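Local coordinates for clostripain-related protein (PDB 5L20) that probably cleaves peptide bonds as a cysteine peptidase of the clostripain (C11) family, this chain being one piece of the longer enzyme, at residues T8-F13 against T102-M107; M14-S19 against I47-C52; S19-S24 against G110-G115; N25-I30 against M51-T56; A58-L63 against K76-P81. All blocks are in the same frame, centred on the assembly; numbering follows the deposited sequence. Where two conformers were deposited one is given.

All five contacts belong to one mixed beta-sheet, the helices packed on it and the loops at its ends. Contact 2 is buried in the middle of the sheet and contact 1 joins the outer strand 104-109 at the surface, yet both use strand 10-16 and parallel pairing. Contact 5, partly buried, is the antiparallel hairpin at the other border. Contact 4 shares M51 and C52 with contact 2, and M51 seats helix 23-37, by apolar packing alone apart from a bridging water. Contact 3, at the start of that helix, is a loop contact beside the bound peptide. The salt bridge and linked hydroxyls of contact 1 lie at the surface, whereas contacts 2 and 4 rest mainly on apolar, sulfur and aromatic packing.

Contact 1 of 5, residues T8-F13 against T102-M107; sequences TEQTVF and TKRYSM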
# COMPACT_ATOMS: atom_id res chain seq x y z
N THR A 8 2.47 4.92 -17.18
CA THR A 8 1.41 5.89 -17.03
C THR A 8 0.03 5.26 -17.03
O THR A 8 -0.95 5.98 -16.93
CB THR A 8 1.44 6.95 -18.14
OG1 THR A 8 1.39 6.30 -19.42
CG2 THR A 8 2.68 7.85 -18.03
N GLU A 9 -0.07 3.94 -17.18
CA GLU A 9 -1.41 3.37 -17.34
C GLU A 9 -2.15 3.09 -16.01
O GLU A 9 -3.33 3.44 -15.89
CB GLU A 9 -1.37 2.07 -18.16
CG GLU A 9 -1.01 2.27 -19.63
CD GLU A 9 -1.94 3.22 -20.36
OE1 GLU A 9 -3.17 3.12 -20.16
OE2 GLU A 9 -1.43 4.08 -21.11
N GLN A 10 -1.47 2.47 -15.05
CA GLN A 10 -2.16 1.99 -13.86
C GLN A 10 -1.29 2.04 -12.64
O GLN A 10 -0.12 1.72 -12.71
CB GLN A 10 -2.65 0.55 -14.07
CG GLN A 10 -3.46 -0.00 -12.90
CD GLN A 10 -3.41 -1.51 -12.88
OE1 GLN A 10 -2.39 -2.11 -13.24
NE2 GLN A 10 -4.48 -2.14 -12.40
N THR A 11 -1.85 2.48 -11.52
CA THR A 11 -1.25 2.34 -10.21
C THR A 11 -2.07 1.36 -9.40
O THR A 11 -3.30 1.56 -9.26
CB THR A 11 -1.25 3.67 -9.46
OG1 THR A 11 -0.52 4.65 -10.20
CG2 THR A 11 -0.65 3.51 -8.09
N VAL A 12 -1.42 0.32 -8.89
CA VAL A 12 -2.05 -0.58 -7.93
C VAL A 12 -1.59 -0.12 -6.55
O VAL A 12 -0.38 -0.16 -6.25
CB VAL A 12 -1.65 -2.06 -8.17
CG1 VAL A 12 -2.24 -2.97 -7.11
CG2 VAL A 12 -2.09 -2.52 -9.58
N PHE A 13 -2.53 0.34 -5.74
CA PHE A 13 -2.23 0.83 -4.41
C PHE A 13 -2.61 -0.20 -3.36
O PHE A 13 -3.79 -0.46 -3.16
CB PHE A 13 -2.96 2.15 -4.17
CG PHE A 13 -2.77 2.71 -2.78
CD1 PHE A 13 -1.51 2.71 -2.17
CD2 PHE A 13 -3.86 3.26 -2.10
CE1 PHE A 13 -1.37 3.24 -0.89
CE2 PHE A 13 -3.70 3.80 -0.85
CZ PHE A 13 -2.47 3.79 -0.24
N THR A 102 -1.11 8.29 -13.04
CA THR A 102 -1.47 7.28 -14.03
C THR A 102 -2.91 7.50 -14.43
O THR A 102 -3.64 8.22 -13.74
CB THR A 102 -1.30 5.83 -13.48
OG1 THR A 102 -2.02 5.69 -12.25
CG2 THR A 102 0.16 5.47 -13.21
N LYS A 103 -3.32 6.86 -15.52
CA LYS A 103 -4.67 6.96 -16.01
C LYS A 103 -5.66 6.29 -15.06
O LYS A 103 -6.77 6.79 -14.84
CB LYS A 103 -4.79 6.33 -17.40
CG LYS A 103 -4.08 7.12 -18.48
CD LYS A 103 -4.10 6.40 -19.81
CE LYS A 103 -3.26 7.15 -20.84
NZ LYS A 103 -3.14 6.39 -22.12
N ARG A 104 -5.26 5.15 -14.53
CA ARG A 104 -6.13 4.34 -13.69
C ARG A 104 -5.49 4.06 -12.34
O ARG A 104 -4.25 3.98 -12.22
CB ARG A 104 -6.41 2.97 -14.35
CG ARG A 104 -7.10 2.92 -15.71
CD ARG A 104 -7.22 1.39 -16.12
NE ARG A 104 -6.10 0.87 -16.92
CZ ARG A 104 -5.43 -0.28 -16.75
NH1 ARG A 104 -5.68 -1.15 -15.76
NH2 ARG A 104 -4.45 -0.58 -17.60
N TYR A 105 -6.34 3.84 -11.33
CA TYR A 105 -5.94 3.44 -9.98
C TYR A 105 -6.78 2.31 -9.48
O TYR A 105 -7.97 2.26 -9.79
CB TYR A 105 -6.09 4.62 -8.99
CG TYR A 105 -5.14 5.75 -9.32
CD1 TYR A 105 -5.45 6.68 -10.30
CD2 TYR A 105 -3.91 5.84 -8.67
CE1 TYR A 105 -4.55 7.69 -10.65
CE2 TYR A 105 -3.00 6.85 -9.02
CZ TYR A 105 -3.35 7.74 -10.01
OH TYR A 105 -2.42 8.73 -10.34
N SER A 106 -6.17 1.40 -8.74
CA SER A 106 -6.90 0.38 -8.03
C SER A 106 -6.42 0.29 -6.59
O SER A 106 -5.33 0.80 -6.28
CB SER A 106 -6.75 -0.98 -8.70
OG SER A 106 -5.41 -1.44 -8.60
N MET A 107 -7.19 -0.35 -5.72
CA MET A 107 -6.86 -0.38 -4.31
C MET A 107 -7.00 -1.77 -3.77
O MET A 107 -8.01 -2.44 -4.03
CB MET A 107 -7.76 0.62 -3.57
CG MET A 107 -7.24 1.10 -2.26
SD MET A 107 -8.26 2.50 -1.70
CE MET A 107 -7.49 2.66 -0.10
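Two parallel strands, 10-13 and 104-107, pair in direct register here and add strand 104-109 to one border of the mixed alpha/beta sheet. K103 N and R104 N donate in succession to T8 O and E9 O; donors then alternate between the strands, T11 N to R104 O, S106 N to T11 O and F13 N to S106 O, all close to 2.9 Å. T11, F13, Y105 and M107 turn to the face that carries helix 86-99, where F13 packs on I92, L93 and V96. T11 sets its OG1 beside its own backbone N (chi1 -60°), so that the hydroxyl meets T102 OG1 at 2.7 Å and also bonds with S100 OG. T102 holds OG1 in the crowded position between N and carbonyl carbon, from which it donates to R104 O at 2.8 Å, so that carbonyl is gripped twice. Y105 runs alongside T11 with CD2 3.5 Å from T11 CB; its OH accepts from T102 N and bonds to S100 O. On the other face the Q10 chain, extended beyond CG, crosses the R104 guanidinium obliquely, Q10 CB lying over the rim of that plane. Just before the strands begin, E9 bends at chi2 and K103 stretches out beside it, pointing the same way, until K103 NZ forms a salt bridge with the syn lone pair of E9 OE2 at 3.0 Å.

Contact 2 of 5, residues M14-S19 against I47-C52; sequences MYLPWS and IIIFMC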
# COMPACT_ATOMS: atom_id res chain seq x y z
N MET A 14 -1.61 -0.77 -2.69
CA MET A 14 -1.82 -1.70 -1.61
C MET A 14 -1.81 -0.90 -0.31
O MET A 14 -0.78 -0.29 0.05
CB MET A 14 -0.74 -2.78 -1.59
CG MET A 14 -1.02 -3.82 -0.51
SD MET A 14 0.12 -5.21 -0.64
CE MET A 14 -1.05 -6.43 -1.24
N TYR A 15 -2.93 -0.95 0.40
CA TYR A 15 -3.20 -0.12 1.56
C TYR A 15 -3.36 -1.01 2.79
O TYR A 15 -4.30 -1.83 2.85
CB TYR A 15 -4.48 0.69 1.30
CG TYR A 15 -4.96 1.56 2.44
CD1 TYR A 15 -4.13 2.54 2.96
CD2 TYR A 15 -6.22 1.40 3.01
CE1 TYR A 15 -4.55 3.36 3.99
CE2 TYR A 15 -6.67 2.24 4.04
CZ TYR A 15 -5.83 3.21 4.52
OH TYR A 15 -6.20 4.01 5.56
N LEU A 16 -2.40 -0.89 3.72
CA LEU A 16 -2.28 -1.79 4.85
C LEU A 16 -2.26 -0.97 6.15
O LEU A 16 -1.21 -0.82 6.81
CB LEU A 16 -1.02 -2.68 4.72
CG LEU A 16 -0.97 -3.52 3.44
CD1 LEU A 16 0.45 -4.06 3.24
CD2 LEU A 16 -1.99 -4.64 3.52
N PRO A 17 -3.40 -0.40 6.51
CA PRO A 17 -3.45 0.38 7.75
C PRO A 17 -3.30 -0.54 8.96
O PRO A 17 -3.38 -1.78 8.84
CB PRO A 17 -4.83 1.04 7.69
CG PRO A 17 -5.66 0.10 6.87
CD PRO A 17 -4.71 -0.45 5.82
N TRP A 18 -3.14 0.06 10.13
CA TRP A 18 -2.83 -0.74 11.32
C TRP A 18 -3.91 -1.76 11.65
O TRP A 18 -5.10 -1.43 11.67
CB TRP A 18 -2.61 0.19 12.51
CG TRP A 18 -2.23 -0.53 13.77
CD1 TRP A 18 -2.96 -0.60 14.91
CD2 TRP A 18 -1.02 -1.27 14.01
NE1 TRP A 18 -2.29 -1.35 15.86
CE2 TRP A 18 -1.10 -1.78 15.32
CE3 TRP A 18 0.10 -1.57 13.23
CZ2 TRP A 18 -0.08 -2.56 15.88
CZ3 TRP A 18 1.12 -2.35 13.79
CH2 TRP A 18 1.01 -2.83 15.10
N SER A 19 -3.50 -3.00 11.91
CA SER A 19 -4.42 -4.13 12.05
C SER A 19 -4.31 -4.80 13.42
O SER A 19 -4.99 -5.79 13.67
CB SER A 19 -4.13 -5.21 11.00
OG SER A 19 -2.88 -5.84 11.32
N ILE A 47 3.36 -0.24 -8.60
CA ILE A 47 2.80 -0.75 -7.37
C ILE A 47 3.28 0.15 -6.24
O ILE A 47 4.50 0.29 -6.04
CB ILE A 47 3.22 -2.20 -7.08
CG1 ILE A 47 2.64 -3.14 -8.16
CG2 ILE A 47 2.73 -2.60 -5.70
CD1 ILE A 47 3.07 -4.56 -8.05
N ILE A 48 2.34 0.75 -5.53
CA ILE A 48 2.62 1.66 -4.42
C ILE A 48 2.00 1.07 -3.17
O ILE A 48 0.84 0.63 -3.21
CB ILE A 48 2.01 3.06 -4.67
CG1 ILE A 48 2.48 3.66 -6.00
CG2 ILE A 48 2.24 3.96 -3.44
CD1 ILE A 48 4.00 3.90 -6.04
N ILE A 49 2.74 1.03 -2.06
CA ILE A 49 2.27 0.43 -0.84
C ILE A 49 2.33 1.42 0.31
O ILE A 49 3.35 2.09 0.50
CB ILE A 49 3.08 -0.82 -0.48
CG1 ILE A 49 3.09 -1.77 -1.69
CG2 ILE A 49 2.55 -1.45 0.80
CD1 ILE A 49 3.70 -3.13 -1.44
N PHE A 50 1.22 1.56 1.03
CA PHE A 50 1.16 2.26 2.31
C PHE A 50 1.05 1.21 3.38
O PHE A 50 0.10 0.42 3.37
CB PHE A 50 -0.03 3.21 2.40
CG PHE A 50 -0.26 3.83 3.75
CD1 PHE A 50 -1.02 3.18 4.73
CD2 PHE A 50 0.28 5.09 4.04
CE1 PHE A 50 -1.26 3.80 5.97
CE2 PHE A 50 0.05 5.71 5.26
CZ PHE A 50 -0.72 5.07 6.23
N MET A 51 1.99 1.17 4.32
CA MET A 51 1.88 0.21 5.40
C MET A 51 2.20 0.84 6.75
O MET A 51 3.27 1.45 6.91
CB MET A 51 2.76 -1.01 5.18
CG MET A 51 2.62 -1.98 6.31
SD MET A 51 3.50 -3.51 6.00
CE MET A 51 3.38 -4.26 7.61
N CYS A 52 1.29 0.69 7.70
CA CYS A 52 1.55 1.03 9.10
C CYS A 52 2.48 -0.01 9.69
O CYS A 52 2.16 -1.19 9.71
CB CYS A 52 0.25 1.09 9.91
SG CYS A 52 -0.77 2.53 9.58
O HOH W 1 -0.07 -2.52 8.82
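I48 O opens the ladder by accepting from M14 N at 2.9 Å, nearly along the C=O axis. I49 comes next on the face of M14 and L16: its CG1 meets M14 CB at 4.0 Å, and its CG2 lies alongside L16 CD1. F50 is gripped twice by strand 10-16, its N donating to M14 O and its O accepting from L16 N. Its ring goes to the other face, CG anti to the backbone N (chi1 172°), and lies beside the Y15 ring, F50 CD1 3.6 Å from Y15 CE1, the planes inclined by 34°. P17 CD sits over the centre of the Y15 ring, 3.6 Å above its plane, while P17 CA is at the F50 edge. An alanine in place of Y15 would lose this ring and would probably loosen both F50 and P17. M51 crosses L16 obliquely. C52 N closes the ladder, 3.1 Å from L16 O. Its side chain sets CB against W18 CB. The two central parallel strands belong to a beta-alpha-beta unit: helix 23-37 packs on the M51 face, strand 57-66 borders 45-52, and strand 104-109 borders 10-16.

Contact 3 of 5, residues S19-S24 against G110-G115; sequences SDNLTS and GCHGMG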
# COMPACT_ATOMS: atom_id res chain seq x y z
N SER A 19 -3.50 -3.00 11.91
CA SER A 19 -4.42 -4.13 12.05
C SER A 19 -4.31 -4.80 13.42
O SER A 19 -4.99 -5.79 13.67
CB SER A 19 -4.13 -5.21 11.00
OG SER A 19 -2.88 -5.84 11.32
N ASP A 20 -3.45 -4.24 14.26
CA ASP A 20 -3.07 -4.79 15.58
C ASP A 20 -2.26 -6.09 15.53
O ASP A 20 -1.20 -6.15 16.15
CB ASP A 20 -4.31 -4.98 16.46
CG ASP A 20 -4.86 -3.66 17.02
OD1 ASP A 20 -4.10 -2.92 17.70
OD2 ASP A 20 -6.05 -3.33 16.76
N ASN A 21 -2.72 -7.12 14.81
CA ASN A 21 -2.10 -8.45 14.90
C ASN A 21 -1.90 -9.16 13.55
O ASN A 21 -1.55 -10.33 13.51
CB ASN A 21 -2.92 -9.35 15.83
CG ASN A 21 -4.27 -9.74 15.25
OD1 ASN A 21 -4.76 -9.09 14.32
ND2 ASN A 21 -4.88 -10.77 15.79
N LEU A 22 -2.10 -8.45 12.45
CA LEU A 22 -1.84 -9.02 11.12
C LEU A 22 -0.61 -8.44 10.44
O LEU A 22 -0.33 -8.75 9.31
CB LEU A 22 -3.08 -8.83 10.21
CG LEU A 22 -4.38 -9.48 10.69
CD1 LEU A 22 -5.61 -9.04 9.85
CD2 LEU A 22 -4.27 -11.02 10.72
N THR A 23 0.16 -7.62 11.16
CA THR A 23 1.33 -6.98 10.59
C THR A 23 2.30 -7.97 9.96
O THR A 23 2.80 -7.76 8.85
CB THR A 23 2.07 -6.16 11.66
OG1 THR A 23 1.12 -5.35 12.34
CG2 THR A 23 3.14 -5.27 11.05
N SER A 24 2.57 -9.07 10.66
CA SER A 24 3.48 -10.07 10.12
C SER A 24 2.88 -10.73 8.86
O SER A 24 3.60 -10.96 7.88
CB SER A 24 3.82 -11.12 11.19
OG SER A 24 2.67 -11.64 11.84
N GLY A 110 -5.83 -4.45 3.04
CA GLY A 110 -5.62 -5.58 3.94
C GLY A 110 -5.81 -5.13 5.37
O GLY A 110 -5.27 -4.09 5.75
N CYS A 111 -6.57 -5.90 6.16
CA CYS A 111 -6.85 -5.60 7.58
C CYS A 111 -7.90 -6.59 8.09
O CYS A 111 -8.21 -7.56 7.40
CB CYS A 111 -7.36 -4.16 7.76
SG CYS A 111 -6.29 -3.14 8.76
N HIS A 112 -8.46 -6.32 9.26
CA HIS A 112 -9.63 -7.06 9.76
C HIS A 112 -10.88 -6.46 9.15
O HIS A 112 -10.96 -5.24 8.97
CB HIS A 112 -9.76 -6.99 11.29
CG HIS A 112 -8.64 -7.66 12.02
ND1 HIS A 112 -8.67 -9.00 12.35
CD2 HIS A 112 -7.48 -7.17 12.49
CE1 HIS A 112 -7.55 -9.31 12.99
NE2 HIS A 112 -6.82 -8.21 13.10
N GLY A 113 -11.88 -7.29 8.85
CA GLY A 113 -13.11 -6.78 8.27
C GLY A 113 -14.35 -7.18 9.04
O GLY A 113 -14.41 -8.29 9.61
N MET A 114 -15.35 -6.30 9.03
CA MET A 114 -16.63 -6.54 9.67
C MET A 114 -17.74 -5.92 8.82
O MET A 114 -18.66 -5.27 9.32
CB MET A 114 -16.63 -5.98 11.09
CG MET A 114 -17.73 -6.49 11.98
SD MET A 114 -17.61 -8.26 12.26
CE MET A 114 -19.14 -8.43 13.21
N GLY A 115 -17.63 -6.13 7.51
CA GLY A 115 -18.63 -5.62 6.59
C GLY A 115 -18.99 -4.17 6.80
O GLY A 115 -18.12 -3.30 6.94
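The imidazole of H112 has L22 CD1 over the centre of one face, a CH-pi contact at 3.6 Å from the ring centroid and 12° off its normal. At the edge, in the ring plane, come the backbone oxygen of S19, 3.1 Å from H112 CD2, and the amide group of N21, whose plane is only 25° from that of the ring. H112 and G113 follow strand 104-109 at the C-terminal end of the parallel strands, the end where clan CD peptidases carry their active-site loops and a His-Gly pair. The setting is consistent with that role: the bound peptide packs its backbone on H112 and a modified side chain on L22, and is hydrogen-bonded by the backbone of G113. With chi1 at -66°, CG anti to the carbonyl carbon, H112 swings toward the loop 19-22. One residue earlier, C111 SG rests 3.7 Å from S19 CB. L22, the N-cap residue of helix 23-37, sends its CG anti to the carbonyl carbon too and so brings CD1 over the imidazole. An ST motif shapes the loop that presents these groups: S19 OG, placed between its own N and carbonyl carbon, accepts from L22 N at 2.9 Å.

Contact 4 of 5, residues N25-I30 against M51-T56; sequences NFYQNI and MCTTAT
The methyl group of M51 is what helix 25-30 closes on. M51 CE lies over one face of the Y27 ring, 3.6 Å from its centroid, in a CH-pi contact, and M51 SD stands obliquely over the same ring at 4.3 Å from the centroid, a Met-aromatic contact. F26 offers CB at 3.8 Å to that CE, which also lies at the edge of the F26 ring, and I30 CD1 reaches M51 SD at 3.6 Å. A fully extended chain, CG anti to the backbone N, carries the sulfur up from the strand. A serine here would lose SD and CE, and would probably leave Y27, F26 and I30 poorly packed on the strand. Farther out, Y27 OH touches T53 CG2 and is linked to T53 O through a water, 2.9 Å from each oxygen. The contact thus fastens the first turns of helix 23-37 over the end of strand 45-52 in the beta-alpha-beta unit, with L16 of strand 10-16 beneath F26 and I30.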
# COMPACT_ATOMS: atom_id res chain seq x y z
N ASN A 25 1.58 -10.99 8.88
CA ASN A 25 0.92 -11.52 7.68
C ASN A 25 1.06 -10.55 6.51
O ASN A 25 1.25 -10.96 5.37
CB ASN A 25 -0.56 -11.81 7.96
CG ASN A 25 -0.76 -12.79 9.10
OD1 ASN A 25 -0.95 -12.39 10.25
ND2 ASN A 25 -0.70 -14.07 8.79
N PHE A 26 0.98 -9.24 6.78
CA PHE A 26 1.13 -8.25 5.72
C PHE A 26 2.54 -8.28 5.11
O PHE A 26 2.71 -8.13 3.90
CB PHE A 26 0.86 -6.84 6.27
CG PHE A 26 -0.59 -6.59 6.66
CD1 PHE A 26 -1.62 -7.44 6.31
CD2 PHE A 26 -0.88 -5.45 7.39
CE1 PHE A 26 -2.92 -7.16 6.70
CE2 PHE A 26 -2.16 -5.16 7.79
CZ PHE A 26 -3.18 -6.00 7.46
N TYR A 27 3.56 -8.44 5.96
CA TYR A 27 4.90 -8.55 5.42
C TYR A 27 5.02 -9.74 4.45
O TYR A 27 5.65 -9.61 3.42
CB TYR A 27 5.93 -8.66 6.55
CG TYR A 27 6.21 -7.33 7.22
CD1 TYR A 27 6.66 -6.24 6.48
CD2 TYR A 27 6.03 -7.17 8.59
CE1 TYR A 27 6.93 -5.01 7.09
CE2 TYR A 27 6.29 -5.94 9.21
CZ TYR A 27 6.74 -4.88 8.45
OH TYR A 27 7.01 -3.66 9.06
N GLN A 28 4.36 -10.85 4.77
CA GLN A 28 4.39 -12.01 3.88
C GLN A 28 3.57 -11.74 2.61
O GLN A 28 3.95 -12.15 1.52
CB GLN A 28 3.88 -13.25 4.62
CG GLN A 28 3.81 -14.54 3.79
CD GLN A 28 5.18 -14.99 3.27
OE1 GLN A 28 6.20 -14.78 3.93
NE2 GLN A 28 5.20 -15.60 2.09
N ASN A 29 2.45 -11.02 2.75
CA ASN A 29 1.71 -10.60 1.56
C ASN A 29 2.60 -9.76 0.60
O ASN A 29 2.59 -9.94 -0.63
CB ASN A 29 0.49 -9.74 1.92
CG ASN A 29 -0.61 -10.51 2.64
OD1 ASN A 29 -1.22 -10.00 3.55
ND2 ASN A 29 -0.87 -11.76 2.22
N ILE A 30 3.36 -8.83 1.17
CA ILE A 30 4.25 -8.00 0.37
C ILE A 30 5.35 -8.84 -0.28
O ILE A 30 5.62 -8.70 -1.47
CB ILE A 30 4.86 -6.85 1.23
CG1 ILE A 30 3.75 -5.85 1.64
CG2 ILE A 30 5.96 -6.11 0.42
CD1 ILE A 30 4.15 -4.93 2.77
N MET A 51 1.99 1.17 4.32
CA MET A 51 1.88 0.21 5.40
C MET A 51 2.20 0.84 6.75
O MET A 51 3.27 1.45 6.91
CB MET A 51 2.76 -1.01 5.18
CG MET A 51 2.62 -1.98 6.31
SD MET A 51 3.50 -3.51 6.00
CE MET A 51 3.38 -4.26 7.61
N CYS A 52 1.29 0.69 7.70
CA CYS A 52 1.55 1.03 9.10
C CYS A 52 2.48 -0.01 9.69
O CYS A 52 2.16 -1.19 9.71
CB CYS A 52 0.25 1.09 9.91
SG CYS A 52 -0.77 2.53 9.58
N THR A 53 3.64 0.43 10.18
CA THR A 53 4.54 -0.51 10.84
C THR A 53 4.25 -0.54 12.34
O THR A 53 4.61 -1.51 13.03
CB THR A 53 5.99 -0.13 10.60
OG1 THR A 53 6.16 1.23 11.00
CG2 THR A 53 6.35 -0.24 9.12
N THR A 54 3.64 0.53 12.85
CA THR A 54 3.02 0.56 14.18
C THR A 54 1.70 1.29 14.04
O THR A 54 1.37 1.77 12.94
CB THR A 54 3.89 1.29 15.24
OG1 THR A 54 3.83 2.70 15.02
CG2 THR A 54 5.36 0.81 15.18
N ALA A 55 0.96 1.44 15.14
CA ALA A 55 -0.33 2.13 15.08
C ALA A 55 -0.19 3.60 14.66
O ALA A 55 -1.14 4.20 14.15
CB ALA A 55 -1.03 2.05 16.41
N THR A 56 1.00 4.16 14.85
CA THR A 56 1.26 5.58 14.66
C THR A 56 2.38 5.89 13.67
O THR A 56 2.72 7.06 13.46
CB THR A 56 1.63 6.25 15.99
OG1 THR A 56 2.79 5.60 16.52
CG2 THR A 56 0.48 6.13 16.98
O HOH W 2 6.30 -3.51 11.88

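Contact 5 of 5, residues A58-L63 against K76-P81; sequences ATLFEL and KNYTDP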
# COMPACT_ATOMS: atom_id res chain seq x y z
N ALA A 58 3.90 4.96 9.67
CA ALA A 58 3.66 4.30 8.39
C ALA A 58 4.68 4.74 7.37
O ALA A 58 5.33 5.79 7.51
CB ALA A 58 2.26 4.61 7.86
N THR A 59 4.81 3.93 6.33
CA THR A 59 5.68 4.24 5.22
C THR A 59 4.92 4.09 3.91
O THR A 59 4.04 3.22 3.79
CB THR A 59 6.94 3.34 5.24
OG1 THR A 59 7.81 3.65 4.15
CG2 THR A 59 6.58 1.89 5.17
N LEU A 60 5.23 4.95 2.93
CA LEU A 60 4.76 4.81 1.57
C LEU A 60 5.94 4.43 0.69
O LEU A 60 6.97 5.13 0.69
CB LEU A 60 4.13 6.11 1.07
CG LEU A 60 3.41 6.02 -0.27
CD1 LEU A 60 2.04 5.38 -0.06
CD2 LEU A 60 3.23 7.38 -0.89
N PHE A 61 5.85 3.34 -0.06
CA PHE A 61 6.97 2.96 -0.92
C PHE A 61 6.51 2.32 -2.22
O PHE A 61 5.34 1.89 -2.34
CB PHE A 61 7.95 2.01 -0.18
CG PHE A 61 7.36 0.69 0.25
CD1 PHE A 61 6.69 0.58 1.46
CD2 PHE A 61 7.52 -0.44 -0.52
CE1 PHE A 61 6.18 -0.65 1.89
CE2 PHE A 61 6.99 -1.68 -0.11
CZ PHE A 61 6.34 -1.77 1.07
N GLU A 62 7.41 2.26 -3.18
CA GLU A 62 7.12 1.66 -4.47
C GLU A 62 7.85 0.33 -4.61
O GLU A 62 8.98 0.19 -4.14
CB GLU A 62 7.52 2.61 -5.61
CG GLU A 62 7.31 2.02 -6.99
CD GLU A 62 7.56 3.01 -8.11
OE1 GLU A 62 7.91 4.17 -7.79
OE2 GLU A 62 7.38 2.66 -9.30
N LEU A 63 7.17 -0.67 -5.19
CA LEU A 63 7.84 -1.90 -5.60
C LEU A 63 8.18 -1.75 -7.04
O LEU A 63 7.28 -1.57 -7.87
CB LEU A 63 6.95 -3.13 -5.42
CG LEU A 63 6.63 -3.61 -4.02
CD1 LEU A 63 5.88 -4.92 -4.18
CD2 LEU A 63 7.90 -3.78 -3.20
N LYS A 76 7.96 8.19 1.19
CA LYS A 76 7.86 9.05 2.36
C LYS A 76 7.47 8.26 3.59
O LYS A 76 7.03 7.10 3.50
CB LYS A 76 6.86 10.19 2.15
CG LYS A 76 5.44 9.73 1.95
CD LYS A 76 4.48 10.92 1.73
CE LYS A 76 4.22 11.70 3.00
NZ LYS A 76 3.24 12.79 2.78
N ASN A 77 7.64 8.87 4.76
CA ASN A 77 7.19 8.30 6.00
C ASN A 77 6.14 9.16 6.66
O ASN A 77 6.03 10.36 6.34
CB ASN A 77 8.37 8.07 6.93
CG ASN A 77 9.32 7.04 6.37
OD1 ASN A 77 9.06 5.84 6.46
ND2 ASN A 77 10.41 7.49 5.75
N TYR A 78 5.37 8.57 7.56
CA TYR A 78 4.30 9.27 8.23
C TYR A 78 4.39 9.11 9.72
O TYR A 78 4.68 8.02 10.22
CB TYR A 78 2.91 8.76 7.80
CG TYR A 78 2.57 8.82 6.34
CD1 TYR A 78 3.05 7.86 5.46
CD2 TYR A 78 1.74 9.80 5.85
CE1 TYR A 78 2.73 7.89 4.11
CE2 TYR A 78 1.40 9.84 4.50
CZ TYR A 78 1.91 8.89 3.64
OH TYR A 78 1.59 8.91 2.31
N THR A 79 4.10 10.20 10.43
CA THR A 79 3.95 10.15 11.88
C THR A 79 2.51 10.51 12.23
O THR A 79 1.98 11.49 11.72
CB THR A 79 4.95 11.10 12.57
OG1 THR A 79 6.28 10.60 12.36
CG2 THR A 79 4.67 11.19 14.05
N ASP A 80 1.88 9.69 13.06
CA ASP A 80 0.46 9.86 13.42
C ASP A 80 -0.47 10.07 12.22
O ASP A 80 -1.32 10.96 12.26
CB ASP A 80 0.29 11.05 14.37
CG ASP A 80 1.10 10.91 15.66
OD1 ASP A 80 1.13 9.80 16.22
OD2 ASP A 80 1.72 11.91 16.09
N PRO A 81 -0.33 9.26 11.15
CA PRO A 81 -1.29 9.45 10.05
C PRO A 81 -2.71 9.15 10.50
O PRO A 81 -2.92 8.24 11.29
CB PRO A 81 -0.83 8.43 9.01
CG PRO A 81 -0.17 7.36 9.79
CD PRO A 81 0.51 8.06 10.97
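Strands 58-63 and 76-79 run antiparallel at 160° as the two arms of a beta hairpin, with A58-Y78 and L60-K76 as hydrogen-bonded pairs and T59-N77 as the non-hydrogen-bonded pair between them. The bonds are uneven: Y78 N reaches A58 O at 2.8 Å and L60 N points almost straight at K76 O, whereas K76 N stands 3.3 Å from L60 O. A58, L60, K76 and Y78 share one face. Y78 turns its ring edge to the opposite strand, CG anti to the carbonyl carbon (chi1 -58°), so that CE1 comes 3.8 Å from L60 CB and A58 O also lies in the ring plane at the edge. K76 starts from the crowded position between N and carbonyl carbon and bends at chi3 (-73°), which lays its CE over the rim of the Y78 ring, 3.6 Å above the plane. The polar ends of both then converge on D95 of helix 86-99: K76 NZ by a salt bridge, Y78 OH by a hydrogen bond. P81 CG meets A58 CB at 4.1 Å after the chain has turned away. On the other face T59 and N77 lie side by side, joined at most weakly through T59 OG1 and N77 OD1. Strand 69-79 is one border of the sheet within this chain; strand 57-66 separates it from strand 45-52, whose F50 still meets the Y78 ring edge-to-face, while helix 86-99 lies along the L60 and K76 face.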